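Local coordinates for DNA sulfur modification protein DndE (Escherichia coli, PDB 4LRV) that takes part in DNA phosphorothioation, the sulfur modification of DNA, and probably binds DNA, at residues M7-T13 / W94-E99. Residue numbers count along the deposited sequence, not the author numbering.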
loop_
_atom_site.group_PDB
_atom_site.type_symbol
_atom_site.label_atom_id
_atom_site.label_comp_id
_atom_site.label_asym_id
_atom_site.label_seq_id
_atom_site.Cartn_x
_atom_site.Cartn_y
_atom_site.Cartn_z
HETATM N N MSE A 7 0.283 -23.632 -7.196
HETATM C CA MSE A 7 -0.869 -24.427 -6.789
HETATM C C MSE A 7 -2.169 -23.739 -7.109
HETATM O O MSE A 7 -2.187 -22.545 -7.410
HETATM C CB MSE A 7 -0.822 -24.729 -5.288
HETATM C CG MSE A 7 -0.756 -23.517 -4.414
HETATM SE SE MSE A 7 0.973 -23.339 -3.525
HETATM C CE MSE A 7 1.960 -22.570 -4.964
ATOM N N ALA A 8 -3.251 -24.508 -7.027
ATOM C CA ALA A 8 -4.600 -24.007 -7.243
ATOM C C ALA A 8 -5.488 -24.276 -6.022
ATOM O O ALA A 8 -5.228 -25.198 -5.253
ATOM C CB ALA A 8 -5.206 -24.645 -8.492
ATOM N N LEU A 9 -6.519 -23.453 -5.846
ATOM C CA LEU A 9 -7.565 -23.715 -4.864
ATOM C C LEU A 9 -8.728 -24.458 -5.527
ATOM O O LEU A 9 -8.667 -24.794 -6.704
ATOM C CB LEU A 9 -8.049 -22.399 -4.246
ATOM C CG LEU A 9 -7.007 -21.763 -3.329
ATOM C CD1 LEU A 9 -7.432 -20.391 -2.868
ATOM C CD2 LEU A 9 -6.741 -22.660 -2.133
ATOM N N SER A 10 -9.785 -24.731 -4.776
ATOM C CA SER A 10 -10.962 -25.332 -5.394
ATOM C C SER A 10 -11.807 -24.239 -6.019
ATOM O O SER A 10 -11.607 -23.044 -5.747
ATOM C CB SER A 10 -11.771 -26.154 -4.395
ATOM O OG SER A 10 -12.263 -25.356 -3.337
ATOM N N ARG A 11 -12.735 -24.650 -6.873
ATOM C CA ARG A 11 -13.666 -23.727 -7.481
ATOM C C ARG A 11 -14.520 -23.100 -6.382
ATOM O O ARG A 11 -14.646 -21.868 -6.308
ATOM C CB ARG A 11 -14.527 -24.453 -8.520
ATOM C CG ARG A 11 -15.635 -23.612 -9.130
ATOM C CD ARG A 11 -15.096 -22.577 -10.097
ATOM N NE ARG A 11 -16.189 -21.830 -10.705
ATOM C CZ ARG A 11 -16.441 -20.540 -10.502
ATOM N NH1 ARG A 11 -15.655 -19.810 -9.708
ATOM N NH2 ARG A 11 -17.485 -19.972 -11.112
ATOM N N GLN A 12 -15.065 -23.948 -5.512
ATOM C CA GLN A 12 -15.879 -23.498 -4.388
ATOM C C GLN A 12 -15.179 -22.347 -3.662
ATOM O O GLN A 12 -15.777 -21.280 -3.462
ATOM C CB GLN A 12 -16.162 -24.665 -3.433
ATOM C CG GLN A 12 -16.998 -24.304 -2.205
ATOM C CD GLN A 12 -17.263 -25.504 -1.289
ATOM O OE1 GLN A 12 -16.445 -25.843 -0.432
ATOM N NE2 GLN A 12 -18.419 -26.145 -1.467
ATOM N N THR A 13 -13.910 -22.558 -3.296
ATOM C CA THR A 13 -13.119 -21.549 -2.585
ATOM C C THR A 13 -12.869 -20.267 -3.386
ATOM O O THR A 13 -13.044 -19.175 -2.856
ATOM C CB THR A 13 -11.767 -22.121 -2.131
ATOM O OG1 THR A 13 -11.996 -23.119 -1.134
ATOM C CG2 THR A 13 -10.849 -21.015 -1.555
ATOM N N TRP A 94 -3.224 -27.104 2.787
ATOM C CA TRP A 94 -3.231 -25.635 2.620
ATOM C C TRP A 94 -4.574 -25.160 2.056
ATOM O O TRP A 94 -5.163 -24.221 2.572
ATOM C CB TRP A 94 -2.057 -25.129 1.741
ATOM C CG TRP A 94 -2.233 -23.675 1.286
ATOM C CD1 TRP A 94 -2.086 -22.564 2.051
ATOM C CD2 TRP A 94 -2.627 -23.208 -0.022
ATOM N NE1 TRP A 94 -2.356 -21.434 1.311
ATOM C CE2 TRP A 94 -2.690 -21.802 0.038
ATOM C CE3 TRP A 94 -2.926 -23.846 -1.234
ATOM C CZ2 TRP A 94 -3.042 -21.015 -1.065
ATOM C CZ3 TRP A 94 -3.282 -23.071 -2.324
ATOM C CH2 TRP A 94 -3.334 -21.663 -2.236
ATOM N N ALA A 95 -5.052 -25.823 1.007
ATOM C CA ALA A 95 -6.345 -25.494 0.397
ATOM C C ALA A 95 -7.529 -25.689 1.345
ATOM O O ALA A 95 -8.402 -24.831 1.438
ATOM C CB ALA A 95 -6.552 -26.295 -0.886
ATOM N N ALA A 96 -7.556 -26.815 2.051
ATOM C CA ALA A 96 -8.618 -27.077 3.004
ATOM C C ALA A 96 -8.693 -25.960 4.050
ATOM O O ALA A 96 -9.789 -25.507 4.397
ATOM C CB ALA A 96 -8.424 -28.435 3.666
ATOM N N HIS A 97 -7.529 -25.521 4.537
ATOM C CA HIS A 97 -7.452 -24.414 5.470
ATOM C C HIS A 97 -7.922 -23.084 4.887
ATOM O O HIS A 97 -8.547 -22.295 5.583
ATOM C CB HIS A 97 -6.037 -24.268 6.040
ATOM C CG HIS A 97 -5.815 -25.054 7.292
ATOM N ND1 HIS A 97 -4.897 -26.082 7.377
ATOM C CD2 HIS A 97 -6.420 -24.984 8.500
ATOM C CE1 HIS A 97 -4.933 -26.595 8.592
ATOM N NE2 HIS A 97 -5.848 -25.949 9.293
ATOM N N VAL A 98 -7.629 -22.826 3.617
ATOM C CA VAL A 98 -8.113 -21.587 3.007
ATOM C C VAL A 98 -9.639 -21.619 2.926
ATOM O O VAL A 98 -10.304 -20.641 3.286
ATOM C CB VAL A 98 -7.449 -21.289 1.641
ATOM C CG1 VAL A 98 -8.048 -20.045 1.027
ATOM C CG2 VAL A 98 -5.962 -21.078 1.827
ATOM N N GLU A 99 -10.177 -22.765 2.508
ATOM C CA GLU A 99 -11.628 -22.970 2.420
ATOM C C GLU A 99 -12.302 -22.807 3.775
ATOM O O GLU A 99 -13.298 -22.092 3.894
ATOM C CB GLU A 99 -11.941 -24.355 1.843
ATOM C CG GLU A 99 -13.395 -24.785 1.895
ATOM C CD GLU A 99 -13.567 -26.298 1.699
ATOM O OE1 GLU A 99 -12.541 -27.034 1.710
ATOM O OE2 GLU A 99 -14.725 -26.761 1.528
HETATM O O HOH W 1 -10.043 -24.877 -1.551
#
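An N-capped helix start packs against the helix 87-103 in the buried interior of this mainly helical DndE subunit. Ser-10 is the N-cap of the helix 11-23: its OG accepts a hydrogen bond from Thr-13 N at 3.2 Å. Just before the cap, Met-7 and Leu-9 pack on Trp-94. Selenomethionine Met-7 makes a Met-aromatic contact with Trp-94, its SE 4.7 Å from the centroid of the six-membered ring. Leu-9 CD2 lies over one face of the same indole, 3.5 Å from Trp-94 CZ3, and also touches Ala-95 CB at 3.8 Å. Trp-66 meets the Trp-94 ring edge-to-face and donates a hydrogen bond from NE1 to Met-7 O, which ties the helix 63-67 into the cluster. Further along, Thr-13 CG2 packs on Val-98 CG1 at 3.9 Å. No direct hydrogen bond joins the two segments, but a water bridges them. It accepts from Ser-10 N at 3.2 Å, is hydrogen-bonded to Thr-13 OG1 at 2.7 Å and donates a weak hydrogen bond to Ala-95 O at 3.4 Å.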